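PDB 4W9R: uncharacterized protein from Capnocytophaga ochracea, which is of unknown function but is probably an esterase of the alpha/beta-hydrolase superfamily. Local coordinates for residues Gly166-Val180 with Ser204-Val217. Sequence-based numbering, arbitrary orientation.
Sequences GVPNRLFYYMATADV and SVEYHFVDFKGSSV
Val167 gives its backbone N-H to Ser204 OG, 2.9 Å from N to OG and nearly straight at 172°; the same hydroxyl also bonds to His202. From Arg170 an extended side chain runs alongside Glu206, and NH2 reaches OE1 at 2.9 Å in a salt bridge. The bond lies close to the guanidinium plane but meets the carboxylate from above its plane. The other oxygen, OE2, takes His208 NE2 at 3.0 Å with its anti lone pair, in the imidazole plane, and the rim of the Phe172 ring lies against the same carboxylate. With an alanine at Glu206, the guanidinium of Arg170 would probably lose this charge partner and the imidazole would be freer to turn.

From Leu171 to Thr177 the strand pairs in parallel with 205-213; Leu171, Tyr173, Met175 and Thr177 each use both N-H and C=O toward 204-212. Tyr173 lies beside Tyr207, their planes 23° apart but slid so that the rings barely overlap. With CG anti to the backbone N (chi1 -179°), the Tyr174 ring is carried across Val210, CE2 to CG2 3.5 Å, and OH bonds to Gln227. Selenomethionine Met175 runs alongside Phe209, Met175 CG to Phe209 CD1 3.8 Å. Ala176 CB meets the edge of the Phe212 ring. Asp179 OD1 then accepts Gly214 N at 2.9 Å through its syn lone pair, where the chain turns.

Strand 205-213 ends the sheet within this chain, and strand 143-149 bonds to the other side of 171-180. Helix 183-196 makes the beta-alpha-beta crossover, packing on the face of Thr177 and Phe209; helix 217-232 covers that of Phe172, Tyr174 and Val210.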
ATOM      1  N   GLY B 166     -22.202 -21.213   3.512  1.00 43.50           N
ATOM      2  CA  GLY B 166     -20.809 -21.498   3.790  1.00 37.80           C
ATOM      3  C   GLY B 166     -20.117 -22.280   2.691  1.00 40.22           C
ATOM      4  O   GLY B 166     -20.681 -22.516   1.624  1.00 48.89           O
ATOM      5  N   VAL B 167     -18.881 -22.682   2.967  1.00 40.28           N
ATOM      6  CA  VAL B 167     -18.063 -23.410   2.009  1.00 42.83           C
ATOM      7  C   VAL B 167     -17.493 -24.666   2.669  1.00 49.56           C
ATOM      8  O   VAL B 167     -17.475 -24.762   3.897  1.00 52.28           O
ATOM      9  CB  VAL B 167     -16.920 -22.524   1.471  1.00 43.37           C
ATOM     10  CG1 VAL B 167     -17.480 -21.405   0.605  1.00 24.89           C
ATOM     11  CG2 VAL B 167     -16.103 -21.962   2.620  1.00 41.54           C
ATOM     12  N   PRO B 168     -17.043 -25.644   1.861  1.00 53.18           N
ATOM     13  CA  PRO B 168     -16.450 -26.861   2.431  1.00 51.94           C
ATOM     14  C   PRO B 168     -15.268 -26.604   3.370  1.00 49.43           C
ATOM     15  O   PRO B 168     -15.187 -27.262   4.407  1.00 58.01           O
ATOM     16  CB  PRO B 168     -15.994 -27.648   1.188  1.00 50.41           C
ATOM     17  CG  PRO B 168     -16.092 -26.686   0.037  1.00 51.47           C
ATOM     18  CD  PRO B 168     -17.191 -25.751   0.401  1.00 52.27           C
ATOM     19  N   ASN B 169     -14.376 -25.676   3.033  1.00 51.70           N
ATOM     20  CA  ASN B 169     -13.227 -25.424   3.898  1.00 51.88           C
ATOM     21  C   ASN B 169     -13.188 -24.015   4.488  1.00 53.76           C
ATOM     22  O   ASN B 169     -13.517 -23.819   5.659  1.00 52.51           O
ATOM     23  CB  ASN B 169     -11.931 -25.685   3.128  1.00 49.57           C
ATOM     24  CG  ASN B 169     -10.690 -25.458   3.975  1.00 59.31           C
ATOM     25  OD1 ASN B 169     -10.728 -25.583   5.199  1.00 69.89           O
ATOM     26  ND2 ASN B 169      -9.582 -25.124   3.323  1.00 51.01           N
ATOM     27  N   ARG B 170     -12.804 -23.033   3.679  1.00 58.11           N
ATOM     28  CA  ARG B 170     -12.705 -21.661   4.164  1.00 50.34           C
ATOM     29  C   ARG B 170     -12.959 -20.636   3.066  1.00 46.82           C
ATOM     30  O   ARG B 170     -12.558 -20.825   1.916  1.00 39.55           O
ATOM     31  CB  ARG B 170     -11.330 -21.420   4.793  1.00 44.39           C
ATOM     32  CG  ARG B 170     -11.113 -20.008   5.327  1.00 45.72           C
ATOM     33  CD  ARG B 170      -9.795 -19.904   6.070  1.00 48.51           C
ATOM     34  NE  ARG B 170      -9.531 -18.554   6.565  1.00 45.55           N
ATOM     35  CZ  ARG B 170      -8.675 -17.707   6.003  1.00 46.72           C
ATOM     36  NH1 ARG B 170      -7.995 -18.066   4.922  1.00 45.87           N
ATOM     37  NH2 ARG B 170      -8.495 -16.502   6.524  1.00 46.82           N
ATOM     38  N   LEU B 171     -13.621 -19.543   3.432  1.00 42.12           N
ATOM     39  CA  LEU B 171     -13.815 -18.425   2.523  1.00 36.66           C
ATOM     40  C   LEU B 171     -13.467 -17.112   3.210  1.00 39.24           C
ATOM     41  O   LEU B 171     -14.092 -16.736   4.203  1.00 42.42           O
ATOM     42  CB  LEU B 171     -15.254 -18.381   2.010  1.00 37.15           C
ATOM     43  CG  LEU B 171     -15.599 -17.143   1.178  1.00 37.33           C
ATOM     44  CD1 LEU B 171     -14.684 -17.031  -0.037  1.00 25.02           C
ATOM     45  CD2 LEU B 171     -17.058 -17.165   0.760  1.00 32.03           C
ATOM     46  N   PHE B 172     -12.463 -16.423   2.679  1.00 32.99           N
ATOM     47  CA  PHE B 172     -12.105 -15.100   3.173  1.00 35.34           C
ATOM     48  C   PHE B 172     -12.662 -14.037   2.237  1.00 34.03           C
ATOM     49  O   PHE B 172     -12.250 -13.943   1.080  1.00 35.95           O
ATOM     50  CB  PHE B 172     -10.588 -14.957   3.302  1.00 29.69           C
ATOM     51  CG  PHE B 172     -10.149 -13.616   3.823  1.00 36.84           C
ATOM     52  CD1 PHE B 172     -10.044 -13.388   5.186  1.00 40.05           C
ATOM     53  CD2 PHE B 172      -9.840 -12.583   2.950  1.00 26.90           C
ATOM     54  CE1 PHE B 172      -9.641 -12.157   5.669  1.00 38.41           C
ATOM     55  CE2 PHE B 172      -9.437 -11.348   3.429  1.00 32.27           C
ATOM     56  CZ  PHE B 172      -9.338 -11.136   4.790  1.00 37.86           C
ATOM     57  N   TYR B 173     -13.600 -13.239   2.737  1.00 23.18           N
ATOM     58  CA  TYR B 173     -14.197 -12.185   1.928  1.00 22.26           C
ATOM     59  C   TYR B 173     -13.894 -10.806   2.499  1.00 27.98           C
ATOM     60  O   TYR B 173     -14.123 -10.550   3.681  1.00 25.11           O
ATOM     61  CB  TYR B 173     -15.709 -12.380   1.811  1.00 18.82           C
ATOM     62  CG  TYR B 173     -16.382 -11.334   0.953  1.00 36.86           C
ATOM     63  CD1 TYR B 173     -16.361 -11.427  -0.433  1.00 31.07           C
ATOM     64  CD2 TYR B 173     -17.033 -10.247   1.526  1.00 27.07           C
ATOM     65  CE1 TYR B 173     -16.970 -10.472  -1.222  1.00 35.57           C
ATOM     66  CE2 TYR B 173     -17.646  -9.287   0.743  1.00 29.80           C
ATOM     67  CZ  TYR B 173     -17.611  -9.404  -0.630  1.00 39.61           C
ATOM     68  OH  TYR B 173     -18.220  -8.451  -1.413  1.00 41.67           O
ATOM     69  N   TYR B 174     -13.385  -9.923   1.647  1.00 24.21           N
ATOM     70  CA  TYR B 174     -13.066  -8.560   2.052  1.00 25.19           C
ATOM     71  C   TYR B 174     -13.633  -7.550   1.065  1.00 29.27           C
ATOM     72  O   TYR B 174     -13.327  -7.595  -0.127  1.00 22.97           O
ATOM     73  CB  TYR B 174     -11.552  -8.374   2.177  1.00 25.77           C
ATOM     74  CG  TYR B 174     -11.133  -6.991   2.625  1.00 28.04           C
ATOM     75  CD1 TYR B 174     -10.864  -5.987   1.703  1.00 34.08           C
ATOM     76  CD2 TYR B 174     -11.004  -6.690   3.971  1.00 34.45           C
ATOM     77  CE1 TYR B 174     -10.481  -4.722   2.112  1.00 34.54           C
ATOM     78  CE2 TYR B 174     -10.620  -5.429   4.390  1.00 39.29           C
ATOM     79  CZ  TYR B 174     -10.360  -4.450   3.458  1.00 40.30           C
ATOM     80  OH  TYR B 174      -9.979  -3.196   3.876  1.00 42.61           O
HETATM   81  N   MSE B 175     -14.455  -6.634   1.565  1.00 32.20           N
HETATM   82  CA  MSE B 175     -14.994  -5.566   0.734  1.00 26.97           C
HETATM   83  C   MSE B 175     -14.691  -4.199   1.337  1.00 33.52           C
HETATM   84  O   MSE B 175     -14.867  -3.986   2.535  1.00 43.19           O
HETATM   85  CB  MSE B 175     -16.500  -5.735   0.545  1.00 27.32           C
HETATM   86  CG  MSE B 175     -17.173  -4.541  -0.116  1.00 32.90           C
HETATM   87 SE   MSE B 175     -19.084  -4.806  -0.376  1.00 71.08          SE
HETATM   88  CE  MSE B 175     -19.571  -3.002  -0.929  1.00 68.21           C
ATOM     89  N   ALA B 176     -14.230  -3.278   0.498  1.00 27.80           N
ATOM     90  CA  ALA B 176     -13.922  -1.927   0.947  1.00 27.98           C
ATOM     91  C   ALA B 176     -14.540  -0.884   0.024  1.00 34.49           C
ATOM     92  O   ALA B 176     -14.643  -1.095  -1.185  1.00 33.79           O
ATOM     93  CB  ALA B 176     -12.415  -1.729   1.036  1.00 25.81           C
ATOM     94  N   THR B 177     -14.954   0.239   0.602  1.00 27.62           N
ATOM     95  CA  THR B 177     -15.491   1.345  -0.180  1.00 32.71           C
ATOM     96  C   THR B 177     -15.104   2.688   0.440  1.00 33.45           C
ATOM     97  O   THR B 177     -14.747   2.761   1.616  1.00 37.10           O
ATOM     98  CB  THR B 177     -17.026   1.254  -0.309  1.00 36.14           C
ATOM     99  OG1 THR B 177     -17.506   2.342  -1.109  1.00 47.72           O
ATOM    100  CG2 THR B 177     -17.682   1.303   1.061  1.00 25.61           C
ATOM    101  N   ALA B 178     -15.166   3.743  -0.365  1.00 25.07           N
ATOM    102  CA  ALA B 178     -14.814   5.087   0.080  1.00 26.70           C
ATOM    103  C   ALA B 178     -15.835   6.080  -0.456  1.00 29.80           C
ATOM    104  O   ALA B 178     -16.316   5.924  -1.572  1.00 28.31           O
ATOM    105  CB  ALA B 178     -13.414   5.456  -0.378  1.00 30.81           C
ATOM    106  N   ASP B 179     -16.191   7.077   0.347  1.00 32.20           N
ATOM    107  CA  ASP B 179     -17.252   8.008  -0.035  1.00 32.57           C
ATOM    108  C   ASP B 179     -16.822   9.301  -0.738  1.00 37.28           C
ATOM    109  O   ASP B 179     -17.676  10.017  -1.259  1.00 34.84           O
ATOM    110  CB  ASP B 179     -18.077   8.376   1.204  1.00 30.66           C
ATOM    111  CG  ASP B 179     -17.275   9.143   2.234  1.00 40.98           C
ATOM    112  OD1 ASP B 179     -16.051   8.912   2.331  1.00 45.32           O
ATOM    113  OD2 ASP B 179     -17.869   9.978   2.947  1.00 52.76           O
ATOM    114  N   VAL B 180     -15.527   9.611  -0.789  1.00 40.41           N
ATOM    115  CA  VAL B 180     -15.148  10.937  -1.276  1.00 30.85           C
ATOM    116  C   VAL B 180     -15.169  11.001  -2.800  1.00 34.45           C
ATOM    117  O   VAL B 180     -14.415  10.311  -3.486  1.00 42.72           O
ATOM    118  CB  VAL B 180     -13.755  11.357  -0.774  1.00 30.40           C
ATOM    119  CG1 VAL B 180     -13.323  12.653  -1.440  1.00 23.57           C
ATOM    120  CG2 VAL B 180     -13.769  11.517   0.735  1.00 19.95           C
ATOM    121  N   SER B 204     -17.612 -21.138   8.471  1.00 41.67           N
ATOM    122  CA  SER B 204     -16.534 -21.418   7.526  1.00 40.59           C
ATOM    123  C   SER B 204     -16.103 -20.161   6.774  1.00 44.78           C
ATOM    124  O   SER B 204     -15.110 -20.172   6.043  1.00 40.61           O
ATOM    125  CB  SER B 204     -16.960 -22.494   6.528  1.00 37.07           C
ATOM    126  OG  SER B 204     -18.018 -22.034   5.702  1.00 39.83           O
ATOM    127  N   VAL B 205     -16.856 -19.082   6.955  1.00 35.23           N
ATOM    128  CA  VAL B 205     -16.595 -17.842   6.239  1.00 42.15           C
ATOM    129  C   VAL B 205     -16.058 -16.749   7.157  1.00 39.85           C
ATOM    130  O   VAL B 205     -16.637 -16.461   8.203  1.00 39.50           O
ATOM    131  CB  VAL B 205     -17.869 -17.327   5.542  1.00 37.27           C
ATOM    132  CG1 VAL B 205     -17.616 -15.979   4.888  1.00 32.65           C
ATOM    133  CG2 VAL B 205     -18.360 -18.342   4.523  1.00 40.27           C
ATOM    134  N   GLU B 206     -14.943 -16.145   6.757  1.00 40.37           N
ATOM    135  CA  GLU B 206     -14.414 -14.979   7.448  1.00 38.67           C
ATOM    136  C   GLU B 206     -14.758 -13.730   6.643  1.00 42.69           C
ATOM    137  O   GLU B 206     -14.231 -13.518   5.551  1.00 43.54           O
ATOM    138  CB  GLU B 206     -12.903 -15.104   7.647  1.00 39.46           C
ATOM    139  CG  GLU B 206     -12.276 -13.965   8.434  1.00 52.65           C
ATOM    140  CD  GLU B 206     -10.800 -14.192   8.700  1.00 60.68           C
ATOM    141  OE1 GLU B 206     -10.329 -15.334   8.503  1.00 61.71           O
ATOM    142  OE2 GLU B 206     -10.111 -13.231   9.104  1.00 52.45           O
ATOM    143  N   TYR B 207     -15.650 -12.909   7.191  1.00 42.97           N
ATOM    144  CA  TYR B 207     -16.199 -11.766   6.468  1.00 34.03           C
ATOM    145  C   TYR B 207     -15.658 -10.440   6.993  1.00 34.70           C
ATOM    146  O   TYR B 207     -15.685 -10.179   8.195  1.00 39.56           O
ATOM    147  CB  TYR B 207     -17.728 -11.779   6.558  1.00 20.06           C
ATOM    148  CG  TYR B 207     -18.417 -10.632   5.851  1.00 33.68           C
ATOM    149  CD1 TYR B 207     -18.609  -9.410   6.486  1.00 34.22           C
ATOM    150  CD2 TYR B 207     -18.893 -10.775   4.555  1.00 35.70           C
ATOM    151  CE1 TYR B 207     -19.235  -8.362   5.847  1.00 36.51           C
ATOM    152  CE2 TYR B 207     -19.529  -9.733   3.908  1.00 35.79           C
ATOM    153  CZ  TYR B 207     -19.698  -8.529   4.559  1.00 40.33           C
ATOM    154  OH  TYR B 207     -20.329  -7.486   3.926  1.00 46.17           O
ATOM    155  N   HIS B 208     -15.183  -9.598   6.081  1.00 35.46           N
ATOM    156  CA  HIS B 208     -14.698  -8.272   6.448  1.00 29.09           C
ATOM    157  C   HIS B 208     -15.214  -7.197   5.501  1.00 29.11           C
ATOM    158  O   HIS B 208     -14.996  -7.266   4.292  1.00 37.04           O
ATOM    159  CB  HIS B 208     -13.167  -8.245   6.472  1.00 22.09           C
ATOM    160  CG  HIS B 208     -12.563  -9.109   7.534  1.00 32.85           C
ATOM    161  ND1 HIS B 208     -12.559  -8.757   8.866  1.00 37.08           N
ATOM    162  CD2 HIS B 208     -11.940 -10.310   7.459  1.00 30.67           C
ATOM    163  CE1 HIS B 208     -11.960  -9.704   9.567  1.00 42.83           C
ATOM    164  NE2 HIS B 208     -11.576 -10.657   8.737  1.00 39.84           N
ATOM    165  N   PHE B 209     -15.903  -6.207   6.056  1.00 27.45           N
ATOM    166  CA  PHE B 209     -16.299  -5.033   5.289  1.00 26.58           C
ATOM    167  C   PHE B 209     -15.774  -3.763   5.943  1.00 30.10           C
ATOM    168  O   PHE B 209     -16.163  -3.418   7.058  1.00 40.23           O
ATOM    169  CB  PHE B 209     -17.818  -4.950   5.145  1.00 25.94           C
ATOM    170  CG  PHE B 209     -18.299  -3.624   4.630  1.00 32.99           C
ATOM    171  CD1 PHE B 209     -17.997  -3.217   3.340  1.00 32.36           C
ATOM    172  CD2 PHE B 209     -19.050  -2.782   5.435  1.00 34.65           C
ATOM    173  CE1 PHE B 209     -18.435  -1.994   2.863  1.00 39.58           C
ATOM    174  CE2 PHE B 209     -19.495  -1.559   4.962  1.00 26.33           C
ATOM    175  CZ  PHE B 209     -19.186  -1.165   3.675  1.00 35.00           C
ATOM    176  N   VAL B 210     -14.890  -3.067   5.240  1.00 32.31           N
ATOM    177  CA  VAL B 210     -14.291  -1.851   5.765  1.00 32.31           C
ATOM    178  C   VAL B 210     -14.780  -0.631   4.995  1.00 33.36           C
ATOM    179  O   VAL B 210     -14.566  -0.513   3.789  1.00 26.04           O
ATOM    180  CB  VAL B 210     -12.755  -1.909   5.712  1.00 23.90           C
ATOM    181  CG1 VAL B 210     -12.158  -0.625   6.259  1.00 19.17           C
ATOM    182  CG2 VAL B 210     -12.249  -3.109   6.491  1.00 30.73           C
ATOM    183  N   ASP B 211     -15.445   0.273   5.702  1.00 30.88           N
ATOM    184  CA  ASP B 211     -15.918   1.511   5.105  1.00 34.07           C
ATOM    185  C   ASP B 211     -14.925   2.633   5.381  1.00 39.94           C
ATOM    186  O   ASP B 211     -14.746   3.044   6.527  1.00 45.21           O
ATOM    187  CB  ASP B 211     -17.304   1.873   5.650  1.00 40.64           C
ATOM    188  CG  ASP B 211     -17.812   3.203   5.128  1.00 51.44           C
ATOM    189  OD1 ASP B 211     -17.359   3.637   4.049  1.00 55.79           O
ATOM    190  OD2 ASP B 211     -18.674   3.813   5.794  1.00 58.96           O
ATOM    191  N   PHE B 212     -14.289   3.138   4.328  1.00 31.33           N
ATOM    192  CA  PHE B 212     -13.349   4.237   4.497  1.00 31.48           C
ATOM    193  C   PHE B 212     -14.095   5.545   4.310  1.00 43.73           C
ATOM    194  O   PHE B 212     -14.489   5.893   3.198  1.00 57.88           O
ATOM    195  CB  PHE B 212     -12.197   4.143   3.493  1.00 25.80           C
ATOM    196  CG  PHE B 212     -11.314   2.942   3.681  1.00 28.32           C
ATOM    197  CD1 PHE B 212     -11.613   1.740   3.063  1.00 38.86           C
ATOM    198  CD2 PHE B 212     -10.172   3.022   4.460  1.00 30.29           C
ATOM    199  CE1 PHE B 212     -10.796   0.637   3.228  1.00 33.14           C
ATOM    200  CE2 PHE B 212      -9.352   1.923   4.630  1.00 30.44           C
ATOM    201  CZ  PHE B 212      -9.663   0.729   4.013  1.00 26.46           C
ATOM    202  N   LYS B 213     -14.259   6.285   5.399  1.00 47.25           N
ATOM    203  CA  LYS B 213     -15.051   7.502   5.361  1.00 52.73           C
ATOM    204  C   LYS B 213     -14.133   8.712   5.429  1.00 45.86           C
ATOM    205  O   LYS B 213     -13.237   8.778   6.270  1.00 48.72           O
ATOM    206  CB  LYS B 213     -16.067   7.520   6.504  1.00 58.38           C
ATOM    207  CG  LYS B 213     -17.152   8.575   6.352  1.00 78.28           C
ATOM    208  CD  LYS B 213     -18.254   8.388   7.383  1.00 90.01           C
ATOM    209  CE  LYS B 213     -18.930   7.034   7.229  1.00 97.05           C
ATOM    210  NZ  LYS B 213     -20.016   6.831   8.227  1.00 96.87           N
ATOM    211  N   GLY B 214     -14.354   9.662   4.527  1.00 36.29           N
ATOM    212  CA  GLY B 214     -13.500  10.828   4.426  1.00 43.40           C
ATOM    213  C   GLY B 214     -12.217  10.495   3.693  1.00 42.20           C
ATOM    214  O   GLY B 214     -11.239  11.239   3.759  1.00 58.34           O
ATOM    215  N   SER B 215     -12.224   9.368   2.989  1.00 26.99           N
ATOM    216  CA  SER B 215     -11.054   8.920   2.246  1.00 31.93           C
ATOM    217  C   SER B 215     -11.310   8.895   0.745  1.00 37.48           C
ATOM    218  O   SER B 215     -12.400   8.535   0.298  1.00 29.94           O
ATOM    219  CB  SER B 215     -10.624   7.531   2.718  1.00 35.47           C
ATOM    220  OG  SER B 215      -9.543   7.045   1.940  1.00 42.18           O
ATOM    221  N   SER B 216     -10.302   9.282  -0.031  1.00 40.87           N
ATOM    222  CA  SER B 216     -10.379   9.180  -1.481  1.00 30.63           C
ATOM    223  C   SER B 216     -10.396   7.713  -1.893  1.00 34.15           C
ATOM    224  O   SER B 216      -9.843   6.858  -1.199  1.00 36.72           O
ATOM    225  CB  SER B 216      -9.210   9.907  -2.146  1.00 40.26           C
ATOM    226  OG  SER B 216      -9.348  11.312  -2.027  1.00 53.53           O
ATOM    227  N   VAL B 217     -11.031   7.434  -3.026  1.00 27.83           N
ATOM    228  CA  VAL B 217     -11.224   6.068  -3.497  1.00 30.29           C
ATOM    229  C   VAL B 217      -9.913   5.316  -3.713  1.00 28.16           C
ATOM    230  O   VAL B 217      -9.713   4.232  -3.165  1.00 29.41           O
ATOM    231  CB  VAL B 217     -12.023   6.048  -4.809  1.00 25.98           C
ATOM    232  CG1 VAL B 217     -12.036   4.654  -5.402  1.00 38.23           C
ATOM    233  CG2 VAL B 217     -13.435   6.545  -4.567  1.00 36.22           C
TER
HETATM  234  O   HOH W   1     -11.996   9.789  -4.397  1.00 37.64           O